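Local coordinates for KmHsv2 (Kluyveromyces marxianus, PDB 3VU4), which probably binds phosphoinositides as a seven-bladed beta-propeller of the PROPPIN family, related to the autophagy protein Atg18, at residues 103-108 / 137-142; 114-119 / 141-146; 149-154 / 159-164; 218-223 / 255-260. All coordinates share one frame; numbering follows the deposited sequence.

Contact 1 of 4, residues 103-108 / 137-142. With SO4 (sulfate ion), chain C.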
loop_
_atom_site.group_PDB
_atom_site.type_symbol
_atom_site.label_atom_id
_atom_site.label_comp_id
_atom_site.label_asym_id
_atom_site.label_seq_id
_atom_site.Cartn_x
_atom_site.Cartn_y
_atom_site.Cartn_z
ATOM N N VAL A 103 7.415 11.954 13.258
ATOM C CA VAL A 103 6.398 11.035 12.780
ATOM C C VAL A 103 6.894 10.198 11.600
ATOM O O VAL A 103 7.408 10.741 10.618
ATOM C CB VAL A 103 5.131 11.789 12.344
ATOM C CG1 VAL A 103 4.098 10.809 11.808
ATOM C CG2 VAL A 103 4.565 12.563 13.518
ATOM N N LYS A 104 6.734 8.876 11.717
ATOM C CA LYS A 104 7.122 7.919 10.676
ATOM C C LYS A 104 5.870 7.513 9.896
ATOM O O LYS A 104 5.538 8.107 8.869
ATOM C CB LYS A 104 7.748 6.660 11.289
ATOM C CG LYS A 104 9.097 6.846 11.960
ATOM C CD LYS A 104 9.596 5.497 12.463
ATOM C CE LYS A 104 10.955 5.586 13.144
ATOM N NZ LYS A 104 11.413 4.235 13.610
ATOM N N ASP A 105 5.166 6.501 10.393
ATOM C CA ASP A 105 3.946 6.040 9.741
ATOM C C ASP A 105 2.749 6.856 10.226
ATOM O O ASP A 105 2.745 7.358 11.351
ATOM C CB ASP A 105 3.729 4.559 10.041
ATOM C CG ASP A 105 4.861 3.691 9.527
ATOM O OD1 ASP A 105 5.016 3.592 8.283
ATOM O OD2 ASP A 105 5.595 3.118 10.367
ATOM N N LEU A 106 1.737 6.983 9.372
ATOM C CA LEU A 106 0.535 7.739 9.698
ATOM C C LEU A 106 -0.676 7.176 8.954
ATOM O O LEU A 106 -0.696 7.152 7.721
ATOM C CB LEU A 106 0.728 9.208 9.325
ATOM C CG LEU A 106 -0.446 10.138 9.633
ATOM C CD1 LEU A 106 -0.762 10.059 11.114
ATOM C CD2 LEU A 106 -0.109 11.564 9.235
ATOM N N PHE A 107 -1.681 6.731 9.710
ATOM C CA PHE A 107 -2.899 6.155 9.133
ATOM C C PHE A 107 -4.161 6.826 9.674
ATOM O O PHE A 107 -4.196 7.283 10.815
ATOM C CB PHE A 107 -2.950 4.661 9.439
ATOM C CG PHE A 107 -1.784 3.893 8.899
ATOM C CD1 PHE A 107 -1.715 3.564 7.551
ATOM C CD2 PHE A 107 -0.759 3.484 9.740
ATOM C CE1 PHE A 107 -0.636 2.832 7.046
ATOM C CE2 PHE A 107 0.328 2.749 9.242
ATOM C CZ PHE A 107 0.384 2.424 7.892
ATOM N N LEU A 108 -5.205 6.864 8.855
ATOM C CA LEU A 108 -6.464 7.492 9.240
ATOM C C LEU A 108 -7.698 6.639 8.936
ATOM O O LEU A 108 -7.759 5.948 7.919
ATOM C CB LEU A 108 -6.619 8.830 8.509
ATOM C CG LEU A 108 -5.518 9.880 8.652
ATOM C CD1 LEU A 108 -5.683 10.935 7.570
ATOM C CD2 LEU A 108 -5.579 10.503 10.031
ATOM N N ILE A 137 1.997 1.224 21.833
ATOM C CA ILE A 137 2.551 -0.069 21.455
ATOM C C ILE A 137 3.994 0.096 20.970
ATOM O O ILE A 137 4.357 1.120 20.384
ATOM C CB ILE A 137 1.687 -0.693 20.339
ATOM C CG1 ILE A 137 0.298 -1.002 20.898
ATOM C CG2 ILE A 137 2.344 -1.944 19.778
ATOM C CD1 ILE A 137 -0.760 -1.282 19.846
ATOM N N ARG A 138 4.821 -0.907 21.234
ATOM C CA ARG A 138 6.212 -0.882 20.806
ATOM C C ARG A 138 6.377 -1.835 19.624
ATOM O O ARG A 138 6.030 -3.012 19.711
ATOM C CB ARG A 138 7.123 -1.303 21.963
ATOM C CG ARG A 138 7.058 -0.352 23.148
ATOM C CD ARG A 138 7.708 0.994 22.822
ATOM N NE ARG A 138 9.154 0.943 23.017
ATOM C CZ ARG A 138 9.798 1.594 23.981
ATOM N NH1 ARG A 138 11.117 1.480 24.090
ATOM N NH2 ARG A 138 9.122 2.371 24.825
ATOM N N PHE A 139 6.893 -1.322 18.514
ATOM C CA PHE A 139 7.080 -2.146 17.333
ATOM C C PHE A 139 8.521 -2.041 16.820
ATOM O O PHE A 139 9.313 -1.266 17.350
ATOM C CB PHE A 139 6.072 -1.725 16.258
ATOM C CG PHE A 139 6.421 -0.449 15.552
ATOM C CD1 PHE A 139 6.843 0.672 16.266
ATOM C CD2 PHE A 139 6.317 -0.364 14.167
ATOM C CE1 PHE A 139 7.159 1.859 15.606
ATOM C CE2 PHE A 139 6.632 0.824 13.493
ATOM C CZ PHE A 139 7.053 1.935 14.215
ATOM N N GLY A 140 8.855 -2.819 15.792
ATOM C CA GLY A 140 10.207 -2.807 15.264
ATOM C C GLY A 140 10.426 -2.088 13.947
ATOM O O GLY A 140 11.354 -2.419 13.223
ATOM N N GLY A 141 9.580 -1.117 13.619
ATOM C CA GLY A 141 9.767 -0.391 12.376
ATOM C C GLY A 141 8.712 -0.557 11.294
ATOM O O GLY A 141 8.515 0.341 10.474
ATOM N N VAL A 142 8.029 -1.695 11.279
ATOM C CA VAL A 142 7.005 -1.937 10.271
ATOM C C VAL A 142 5.594 -1.959 10.848
ATOM O O VAL A 142 5.335 -2.592 11.869
ATOM C CB VAL A 142 7.244 -3.284 9.567
ATOM C CG1 VAL A 142 6.219 -3.485 8.466
ATOM C CG2 VAL A 142 8.663 -3.338 9.015
HETATM S S SO4 C . 14.791 5.712 14.519
HETATM O O1 SO4 C . 13.676 5.399 15.435
HETATM O O2 SO4 C . 14.737 4.805 13.359
HETATM O O3 SO4 C . 14.661 7.101 14.045
HETATM O O4 SO4 C . 16.073 5.546 15.232
HETATM O O HOH W 1 8.329 3.111 10.748
#
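Asp105 reaches Phe139 and Gly141 across the third blade of a beta-propeller, from its first, innermost strand 103-108 to the point where the chain leaves its fourth strand for the next blade. The carboxylate does this with one oxygen. Asp105 OD2 lies at the edge of the Phe139 ring, near the ring plane and 4.0 Å from CE2, with the carboxylate plane turned 70° from the ring. No direct hydrogen bond crosses here. A water does the joining, giving one hydrogen to Asp105 OD2 at 2.8 Å and the other to Gly141 O, also at 2.8 Å, so the acid and the peptide carbonyl share one donor.

Behind this first shell, Ser116 OG holds the backbone N of Asp105, while Cys143 of the neighbouring blade touches the Asp105 side chain. Phe139 has its CG between the backbone N and the carbonyl carbon (chi1 76°), which brings the ring under the corner that follows: Gly141 N stands 3.4 Å above one face, offset toward the rim. Gly141 itself has phi 114°, a turn that a side chain would jam against the preceding carbonyl. Next along the strand from Asp105, the extended Lys104 bonds Gly118 O and a sulfate probably taken from the crystallisation liquor; its NZ lies 3.1 Å from sulfate O1, with a weaker bond of 3.4 Å from NZ to O2.

Contact 2 of 4, residues 114-119 / 141-146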
loop_
_atom_site.group_PDB
_atom_site.type_symbol
_atom_site.label_atom_id
_atom_site.label_comp_id
_atom_site.label_asym_id
_atom_site.label_seq_id
_atom_site.Cartn_x
_atom_site.Cartn_y
_atom_site.Cartn_z
ATOM N N VAL A 114 -3.731 6.540 13.518
ATOM C CA VAL A 114 -2.573 5.753 13.932
ATOM C C VAL A 114 -1.310 6.541 13.590
ATOM O O VAL A 114 -1.165 7.018 12.463
ATOM C CB VAL A 114 -2.561 4.369 13.220
ATOM C CG1 VAL A 114 -1.411 3.528 13.728
ATOM C CG2 VAL A 114 -3.889 3.651 13.454
ATOM N N VAL A 115 -0.412 6.680 14.566
ATOM C CA VAL A 115 0.836 7.439 14.391
ATOM C C VAL A 115 2.055 6.738 15.012
ATOM O O VAL A 115 2.044 6.413 16.202
ATOM C CB VAL A 115 0.731 8.847 15.056
ATOM C CG1 VAL A 115 2.005 9.641 14.808
ATOM C CG2 VAL A 115 -0.483 9.594 14.529
ATOM N N SER A 116 3.105 6.513 14.228
ATOM C CA SER A 116 4.294 5.872 14.774
ATOM C C SER A 116 5.465 6.833 14.718
ATOM O O SER A 116 5.553 7.683 13.833
ATOM C CB SER A 116 4.645 4.582 14.018
ATOM O OG SER A 116 5.216 4.848 12.750
ATOM N N TYR A 117 6.362 6.690 15.680
ATOM C CA TYR A 117 7.532 7.536 15.779
ATOM C C TYR A 117 8.501 6.760 16.629
ATOM O O TYR A 117 8.094 6.105 17.584
ATOM C CB TYR A 117 7.179 8.856 16.469
ATOM C CG TYR A 117 6.320 8.683 17.702
ATOM C CD1 TYR A 117 4.951 8.413 17.592
ATOM C CD2 TYR A 117 6.874 8.771 18.977
ATOM C CE1 TYR A 117 4.154 8.235 18.724
ATOM C CE2 TYR A 117 6.087 8.595 20.120
ATOM C CZ TYR A 117 4.729 8.325 19.985
ATOM O OH TYR A 117 3.957 8.132 21.107
ATOM N N GLY A 118 9.781 6.834 16.304
ATOM C CA GLY A 118 10.742 6.076 17.079
ATOM C C GLY A 118 10.304 4.630 17.002
ATOM O O GLY A 118 10.100 4.102 15.902
ATOM N N ASP A 119 10.135 3.986 18.151
ATOM C CA ASP A 119 9.702 2.597 18.154
ATOM C C ASP A 119 8.378 2.443 18.887
ATOM O O ASP A 119 8.140 1.452 19.579
ATOM C CB ASP A 119 10.775 1.699 18.778
ATOM C CG ASP A 119 11.045 2.028 20.221
ATOM O OD1 ASP A 119 10.481 3.027 20.724
ATOM O OD2 ASP A 119 11.828 1.283 20.851
ATOM N N GLY A 141 9.580 -1.117 13.619
ATOM C CA GLY A 141 9.767 -0.391 12.376
ATOM C C GLY A 141 8.712 -0.557 11.294
ATOM O O GLY A 141 8.515 0.341 10.474
ATOM N N VAL A 142 8.029 -1.695 11.279
ATOM C CA VAL A 142 7.005 -1.937 10.271
ATOM C C VAL A 142 5.594 -1.959 10.848
ATOM O O VAL A 142 5.335 -2.592 11.869
ATOM C CB VAL A 142 7.244 -3.284 9.567
ATOM C CG1 VAL A 142 6.219 -3.485 8.466
ATOM C CG2 VAL A 142 8.663 -3.338 9.015
ATOM N N CYS A 143 4.671 -1.269 10.199
ATOM C CA CYS A 143 3.302 -1.296 10.668
ATOM C C CYS A 143 2.335 -0.804 9.612
ATOM O O CYS A 143 2.609 0.147 8.887
ATOM C CB CYS A 143 3.151 -0.477 11.951
ATOM S SG CYS A 143 2.841 1.264 11.718
ATOM N N GLU A 144 1.206 -1.479 9.513
ATOM C CA GLU A 144 0.195 -1.096 8.555
ATOM C C GLU A 144 -1.142 -1.125 9.268
ATOM O O GLU A 144 -1.373 -1.938 10.163
ATOM C CB GLU A 144 0.159 -2.062 7.368
ATOM C CG GLU A 144 -0.368 -1.411 6.091
ATOM C CD GLU A 144 -1.220 -2.340 5.256
ATOM O OE1 GLU A 144 -0.936 -3.553 5.235
ATOM O OE2 GLU A 144 -2.170 -1.857 4.606
ATOM N N PHE A 145 -2.018 -0.212 8.884
ATOM C CA PHE A 145 -3.333 -0.160 9.475
ATOM C C PHE A 145 -4.336 -0.010 8.362
ATOM O O PHE A 145 -4.214 0.880 7.525
ATOM C CB PHE A 145 -3.471 1.021 10.424
ATOM C CG PHE A 145 -4.841 1.149 11.001
ATOM C CD1 PHE A 145 -5.307 0.215 11.920
ATOM C CD2 PHE A 145 -5.696 2.161 10.578
ATOM C CE1 PHE A 145 -6.612 0.282 12.412
ATOM C CE2 PHE A 145 -7.002 2.239 11.062
ATOM C CZ PHE A 145 -7.461 1.294 11.981
ATOM N N SER A 146 -5.328 -0.886 8.343
ATOM C CA SER A 146 -6.349 -0.810 7.312
ATOM C C SER A 146 -7.574 -1.585 7.724
ATOM O O SER A 146 -7.466 -2.666 8.308
ATOM C CB SER A 146 -5.824 -1.368 5.984
ATOM O OG SER A 146 -6.853 -1.413 5.009
#
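Val114 and Phe145 mark the closest approach of the two backbones, their CA atoms 7.4 Å apart; two residues further on, Ser116 and Cys143 stand with CA atoms 8.3 Å apart. The pairing runs up one segment and down the other, so the chains travel in roughly opposite senses, yet no hydrogen bond passes between them. At this spacing they belong to different sheets, and side chains alone fill the interval.

Val114 and Phe145 together carry more than half of the contact. Val114 lays its CG2 methyl over one face of the ring, 3.6 Å from CG and 3.7 Å from CD2. The methyl sits 3.9 Å from the ring centroid and 21° off the normal, a CH-pi contact displaced toward the CG side. In Val114 this is the branch anti to the carbonyl carbon, while Phe145 sends its CG anti to its own backbone N (chi1 177°), carrying the ring across to meet it. Phe107 and Leu150 also touch the Phe145 side chain.

Such sheet-on-sheet packing is how consecutive blades of a beta-propeller meet: strand 112-117 is the second of its blade, and strand 142-146 the first, innermost one of the next. On the far side of 142-146 the packing is repeated with the following blade, where Val142 touches Ile198 and Val201, and Glu144 OE1 takes a hydrogen bond from Leu203 N.

The second pair is looser. Ser116 offers its CB to Cys143 SG at 4.4 Å, while its hydroxyl OG is engaged with Asp105 N.

Contact 3 of 4, residues 149-154 / 159-164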
loop_
_atom_site.group_PDB
_atom_site.type_symbol
_atom_site.label_atom_id
_atom_site.label_comp_id
_atom_site.label_asym_id
_atom_site.label_seq_id
_atom_site.Cartn_x
_atom_site.Cartn_y
_atom_site.Cartn_z
ATOM N N LEU A 149 -7.834 -3.041 11.247
ATOM C CA LEU A 149 -6.837 -4.008 11.687
ATOM C C LEU A 149 -5.426 -3.402 11.723
ATOM O O LEU A 149 -5.002 -2.737 10.778
ATOM C CB LEU A 149 -6.874 -5.215 10.753
ATOM C CG LEU A 149 -6.459 -6.580 11.294
ATOM C CD1 LEU A 149 -7.343 -6.950 12.469
ATOM C CD2 LEU A 149 -6.587 -7.626 10.187
ATOM N N LEU A 150 -4.704 -3.633 12.814
ATOM C CA LEU A 150 -3.349 -3.109 12.953
ATOM C C LEU A 150 -2.332 -4.246 12.909
ATOM O O LEU A 150 -2.445 -5.223 13.660
ATOM C CB LEU A 150 -3.191 -2.356 14.277
ATOM C CG LEU A 150 -1.874 -1.604 14.516
ATOM C CD1 LEU A 150 -1.850 -0.324 13.665
ATOM C CD2 LEU A 150 -1.731 -1.245 16.005
ATOM N N VAL A 151 -1.350 -4.120 12.019
ATOM C CA VAL A 151 -0.294 -5.118 11.885
ATOM C C VAL A 151 1.021 -4.399 12.131
ATOM O O VAL A 151 1.295 -3.374 11.509
ATOM C CB VAL A 151 -0.252 -5.738 10.466
ATOM C CG1 VAL A 151 0.856 -6.774 10.388
ATOM C CG2 VAL A 151 -1.589 -6.377 10.129
ATOM N N TYR A 152 1.830 -4.913 13.049
ATOM C CA TYR A 152 3.107 -4.280 13.335
ATOM C C TYR A 152 4.229 -5.262 13.634
ATOM O O TYR A 152 4.014 -6.351 14.146
ATOM C CB TYR A 152 2.976 -3.277 14.489
ATOM C CG TYR A 152 2.516 -3.864 15.800
ATOM C CD1 TYR A 152 1.157 -3.995 16.094
ATOM C CD2 TYR A 152 3.441 -4.295 16.749
ATOM C CE1 TYR A 152 0.736 -4.540 17.300
ATOM C CE2 TYR A 152 3.032 -4.838 17.958
ATOM C CZ TYR A 152 1.679 -4.961 18.228
ATOM O OH TYR A 152 1.275 -5.523 19.417
ATOM N N SER A 153 5.433 -4.845 13.281
ATOM C CA SER A 153 6.660 -5.608 13.470
ATOM C C SER A 153 6.948 -5.750 14.974
ATOM O O SER A 153 6.729 -4.805 15.740
ATOM C CB SER A 153 7.802 -4.832 12.788
ATOM O OG SER A 153 8.952 -5.620 12.571
ATOM N N ASN A 154 7.421 -6.916 15.410
ATOM C CA ASN A 154 7.744 -7.072 16.826
ATOM C C ASN A 154 9.022 -6.279 17.093
ATOM O O ASN A 154 9.897 -6.194 16.234
ATOM C CB ASN A 154 7.954 -8.539 17.208
ATOM C CG ASN A 154 8.397 -8.702 18.667
ATOM O OD1 ASN A 154 9.585 -8.904 18.964
ATOM N ND2 ASN A 154 7.439 -8.597 19.584
ATOM N N GLY A 159 11.437 -10.157 12.319
ATOM C CA GLY A 159 10.800 -11.015 11.336
ATOM C C GLY A 159 9.435 -11.495 11.812
ATOM O O GLY A 159 8.791 -12.316 11.148
ATOM N N GLN A 160 8.986 -10.971 12.951
ATOM C CA GLN A 160 7.709 -11.355 13.541
ATOM C C GLN A 160 6.684 -10.225 13.566
ATOM O O GLN A 160 7.020 -9.099 13.908
ATOM C CB GLN A 160 7.949 -11.856 14.967
ATOM C CG GLN A 160 6.684 -12.188 15.726
ATOM C CD GLN A 160 6.956 -12.599 17.156
ATOM O OE1 GLN A 160 6.372 -12.049 18.090
ATOM N NE2 GLN A 160 7.840 -13.569 17.338
ATOM N N ILE A 161 5.436 -10.517 13.201
ATOM C CA ILE A 161 4.398 -9.494 13.232
ATOM C C ILE A 161 3.250 -9.842 14.170
ATOM O O ILE A 161 3.003 -11.007 14.473
ATOM C CB ILE A 161 3.799 -9.197 11.838
ATOM C CG1 ILE A 161 3.231 -10.469 11.208
ATOM C CG2 ILE A 161 4.838 -8.556 10.964
ATOM C CD1 ILE A 161 2.496 -10.215 9.905
ATOM N N HIS A 162 2.561 -8.804 14.627
ATOM C CA HIS A 162 1.432 -8.926 15.536
ATOM C C HIS A 162 0.232 -8.297 14.832
ATOM O O HIS A 162 0.343 -7.210 14.272
ATOM C CB HIS A 162 1.714 -8.158 16.835
ATOM C CG HIS A 162 2.881 -8.683 17.613
ATOM N ND1 HIS A 162 2.742 -9.584 18.647
ATOM C CD2 HIS A 162 4.211 -8.459 17.486
ATOM C CE1 HIS A 162 3.937 -9.893 19.124
ATOM N NE2 HIS A 162 4.845 -9.224 18.436
ATOM N N ILE A 163 -0.905 -8.987 14.850
ATOM C CA ILE A 163 -2.121 -8.471 14.224
ATOM C C ILE A 163 -3.128 -8.202 15.337
ATOM O O ILE A 163 -3.405 -9.076 16.159
ATOM C CB ILE A 163 -2.741 -9.497 13.240
ATOM C CG1 ILE A 163 -1.726 -9.858 12.157
ATOM C CG2 ILE A 163 -4.024 -8.924 12.621
ATOM C CD1 ILE A 163 -2.207 -10.945 11.222
ATOM N N THR A 164 -3.674 -6.998 15.375
ATOM C CA THR A 164 -4.637 -6.685 16.418
ATOM C C THR A 164 -5.809 -5.878 15.895
ATOM O O THR A 164 -5.643 -5.010 15.041
ATOM C CB THR A 164 -3.966 -5.928 17.597
ATOM O OG1 THR A 164 -4.959 -5.601 18.575
ATOM C CG2 THR A 164 -3.302 -4.653 17.124
#
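Tyr152 leans its ring across to His162, so that His162 CB lies over one face, 3.5 Å from Tyr152 CZ. The two rings are nearly parallel, 17° apart, but displaced along their planes, with centroids 5.2 Å apart; the overlap is slight, and the CH-pi contact from CB does the work. Tyr152 reaches over because its CG stands between backbone N and carbonyl carbon (chi1 60°). At the edge of the same ring comes Thr164 CG2.

Asn154 approaches the imidazole near its plane at the other end: ND2 gives a hydrogen bond of 2.9 Å to His162 NE2, bent to 146° and tilted from both flat groups. Asn154 OD1 is meanwhile taken by the backbone N atoms of Phe156 and Asn157 in the turn. With an alanine in place of His162, the CB over the tyrosine would stay, but Asn154 ND2 would probably be left without its acceptor. On the opposite face, Val151 CG1 meets Ile161 CD1 at 3.8 Å.

Paired backbone bonds at Leu150-Thr164 and Tyr152-His162, with one more from Asn154 N to Gln160 O, make this an antiparallel beta hairpin, the second and third strands of a propeller blade.

Contact 4 of 4, residues 218-223 / 255-260. With SO4 (sulfate ion), chain E.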
loop_
_atom_site.group_PDB
_atom_site.type_symbol
_atom_site.label_atom_id
_atom_site.label_comp_id
_atom_site.label_asym_id
_atom_site.label_seq_id
_atom_site.Cartn_x
_atom_site.Cartn_y
_atom_site.Cartn_z
ATOM N N THR A 218 13.883 -14.026 -1.011
ATOM C CA THR A 218 13.446 -14.799 -2.158
ATOM C C THR A 218 11.978 -15.232 -2.009
ATOM O O THR A 218 11.363 -15.719 -2.955
ATOM C CB THR A 218 14.349 -16.032 -2.290
ATOM O OG1 THR A 218 13.602 -17.139 -2.818
ATOM C CG2 THR A 218 14.901 -16.402 -0.913
ATOM N N ILE A 219 11.418 -15.006 -0.828
ATOM C CA ILE A 219 10.062 -15.432 -0.533
ATOM C C ILE A 219 9.073 -14.382 -0.077
ATOM O O ILE A 219 9.403 -13.510 0.725
ATOM C CB ILE A 219 10.098 -16.519 0.556
ATOM C CG1 ILE A 219 10.986 -17.682 0.118
ATOM C CG2 ILE A 219 8.712 -17.024 0.846
ATOM C CD1 ILE A 219 11.241 -18.716 1.222
ATOM N N ILE A 220 7.863 -14.471 -0.624
ATOM C CA ILE A 220 6.759 -13.598 -0.251
ATOM C C ILE A 220 5.716 -14.546 0.382
ATOM O O ILE A 220 5.454 -15.633 -0.146
ATOM C CB ILE A 220 6.148 -12.889 -1.474
ATOM C CG1 ILE A 220 7.161 -11.908 -2.070
ATOM C CG2 ILE A 220 4.885 -12.137 -1.066
ATOM C CD1 ILE A 220 6.674 -11.178 -3.311
ATOM N N ARG A 221 5.149 -14.159 1.523
ATOM C CA ARG A 221 4.173 -15.003 2.205
ATOM C C ARG A 221 2.833 -14.336 2.446
ATOM O O ARG A 221 2.745 -13.116 2.613
ATOM C CB ARG A 221 4.721 -15.489 3.550
ATOM C CG ARG A 221 5.995 -16.298 3.435
ATOM C CD ARG A 221 6.361 -16.997 4.739
ATOM N NE ARG A 221 7.433 -17.963 4.518
ATOM C CZ ARG A 221 8.715 -17.764 4.826
ATOM N NH1 ARG A 221 9.111 -16.628 5.395
ATOM N NH2 ARG A 221 9.616 -18.689 4.524
ATOM N N VAL A 222 1.781 -15.152 2.464
ATOM C CA VAL A 222 0.447 -14.643 2.705
ATOM C C VAL A 222 -0.168 -15.430 3.844
ATOM O O VAL A 222 -0.184 -16.663 3.805
ATOM C CB VAL A 222 -0.446 -14.786 1.468
ATOM C CG1 VAL A 222 -1.778 -14.112 1.730
ATOM C CG2 VAL A 222 0.230 -14.177 0.255
ATOM N N PHE A 223 -0.667 -14.719 4.854
ATOM C CA PHE A 223 -1.291 -15.343 6.018
ATOM C C PHE A 223 -2.712 -14.837 6.217
ATOM O O PHE A 223 -3.052 -13.741 5.767
ATOM C CB PHE A 223 -0.520 -15.033 7.316
ATOM C CG PHE A 223 0.960 -15.340 7.262
ATOM C CD1 PHE A 223 1.861 -14.427 6.704
ATOM C CD2 PHE A 223 1.457 -16.532 7.790
ATOM C CE1 PHE A 223 3.234 -14.695 6.676
ATOM C CE2 PHE A 223 2.831 -16.812 7.767
ATOM C CZ PHE A 223 3.722 -15.891 7.208
ATOM N N LEU A 255 -1.575 -10.299 -6.431
ATOM C CA LEU A 255 -0.666 -9.465 -5.672
ATOM C C LEU A 255 0.375 -8.910 -6.651
ATOM O O LEU A 255 1.011 -9.675 -7.381
ATOM C CB LEU A 255 0.002 -10.324 -4.605
ATOM C CG LEU A 255 0.813 -9.679 -3.499
ATOM C CD1 LEU A 255 -0.037 -8.668 -2.765
ATOM C CD2 LEU A 255 1.287 -10.767 -2.565
ATOM N N ALA A 256 0.516 -7.584 -6.694
ATOM C CA ALA A 256 1.504 -6.958 -7.578
ATOM C C ALA A 256 2.694 -6.500 -6.758
ATOM O O ALA A 256 2.539 -5.965 -5.660
ATOM C CB ALA A 256 0.900 -5.768 -8.327
ATOM N N VAL A 257 3.881 -6.731 -7.295
ATOM C CA VAL A 257 5.113 -6.326 -6.639
ATOM C C VAL A 257 5.996 -5.583 -7.642
ATOM O O VAL A 257 6.113 -5.994 -8.801
ATOM C CB VAL A 257 5.903 -7.553 -6.105
ATOM C CG1 VAL A 257 7.254 -7.112 -5.530
ATOM C CG2 VAL A 257 5.099 -8.263 -5.042
ATOM N N VAL A 258 6.597 -4.484 -7.200
ATOM C CA VAL A 258 7.508 -3.728 -8.047
ATOM C C VAL A 258 8.847 -3.744 -7.325
ATOM O O VAL A 258 8.906 -3.421 -6.141
ATOM C CB VAL A 258 7.065 -2.261 -8.217
ATOM C CG1 VAL A 258 8.092 -1.503 -9.041
ATOM C CG2 VAL A 258 5.735 -2.197 -8.903
ATOM N N SER A 259 9.912 -4.130 -8.023
ATOM C CA SER A 259 11.255 -4.153 -7.432
ATOM C C SER A 259 12.003 -2.891 -7.873
ATOM O O SER A 259 11.513 -2.162 -8.735
ATOM C CB SER A 259 12.025 -5.366 -7.922
ATOM O OG SER A 259 12.290 -5.235 -9.310
ATOM N N ASP A 260 13.179 -2.622 -7.303
ATOM C CA ASP A 260 13.907 -1.427 -7.729
ATOM C C ASP A 260 14.679 -1.656 -9.025
ATOM O O ASP A 260 15.446 -0.802 -9.458
ATOM C CB ASP A 260 14.837 -0.874 -6.639
ATOM C CG ASP A 260 15.866 -1.869 -6.179
ATOM O OD1 ASP A 260 16.218 -2.791 -6.946
ATOM O OD2 ASP A 260 16.343 -1.714 -5.036
HETATM S S SO4 E . 13.081 -15.376 5.189
HETATM O O1 SO4 E . 12.086 -16.030 6.060
HETATM O O2 SO4 E . 12.433 -15.014 3.915
HETATM O O3 SO4 E . 13.600 -14.150 5.826
HETATM O O4 SO4 E . 14.204 -16.305 4.965
#
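Ile220 meets Leu255 and Val257 in a buried, purely apolar contact between two consecutive blades, from the third strand of one (219-224) to the second strand of the next (254-259). The CA atoms of Ile220 and Val257 are 9.8 Å apart, and no hydrogen bond crosses. Both branches of Ile220 are used. Its CG1 lies beside the backbone N with the chain extended beyond (chi2 178°), carrying CD1 to Val257 CG2 at 3.7 Å; the side chains slide past each other in opposite directions. The other branch, CG2, faces Leu255 CD2 more loosely, at 4.1 Å.

This is the sheet-on-sheet packing of a beta-propeller, continued by Met246 and Trp248, which touch Leu255 from the innermost strand of its own blade. On the reverse face of strand 219-224, the extended Arg221 side chain ends at a bound sulfate, probably from the crystallisation liquor. Its NH1 donates an almost straight bond (175°) to sulfate O1 at 3.1 Å, with O1 at the guanidinium edge and in its plane. Glu233 OE2 holds NE in a salt bridge, and Ile219 CG2 lies over one face of the group. His194 ND1, Thr195 N, Asn196 N and Ser214 OG complete the anion's surroundings, consistent with a phosphate site for a phosphoinositide headgroup. A methionine in place of Arg221 is likely to leave Glu233 without its cationic mate and sulfate O1 without its NH1 donor.

In the fold
Contacts 1 and 2 nearly coincide, centres 1 Å apart: contact 1 spans the blade of strands 103-108 to 137-139 to its exit corner, contact 2 joins the same blade to the next, and both include Gly141 and Val142. Contact 3 follows along the chain in that next blade, its centre 10 Å from contact 2's; strands 142-146 and 149-154 are neighbours in the sheet, bonded through Val142 O and Ser153 N. Contact 4 comes last, between the two blades that succeed it, about 17 Å centre to centre from contact 3 and 21 Å from contact 1. Together they follow four successive blades round the propeller, with hydrogen bonds building each sheet and side chains joining sheets.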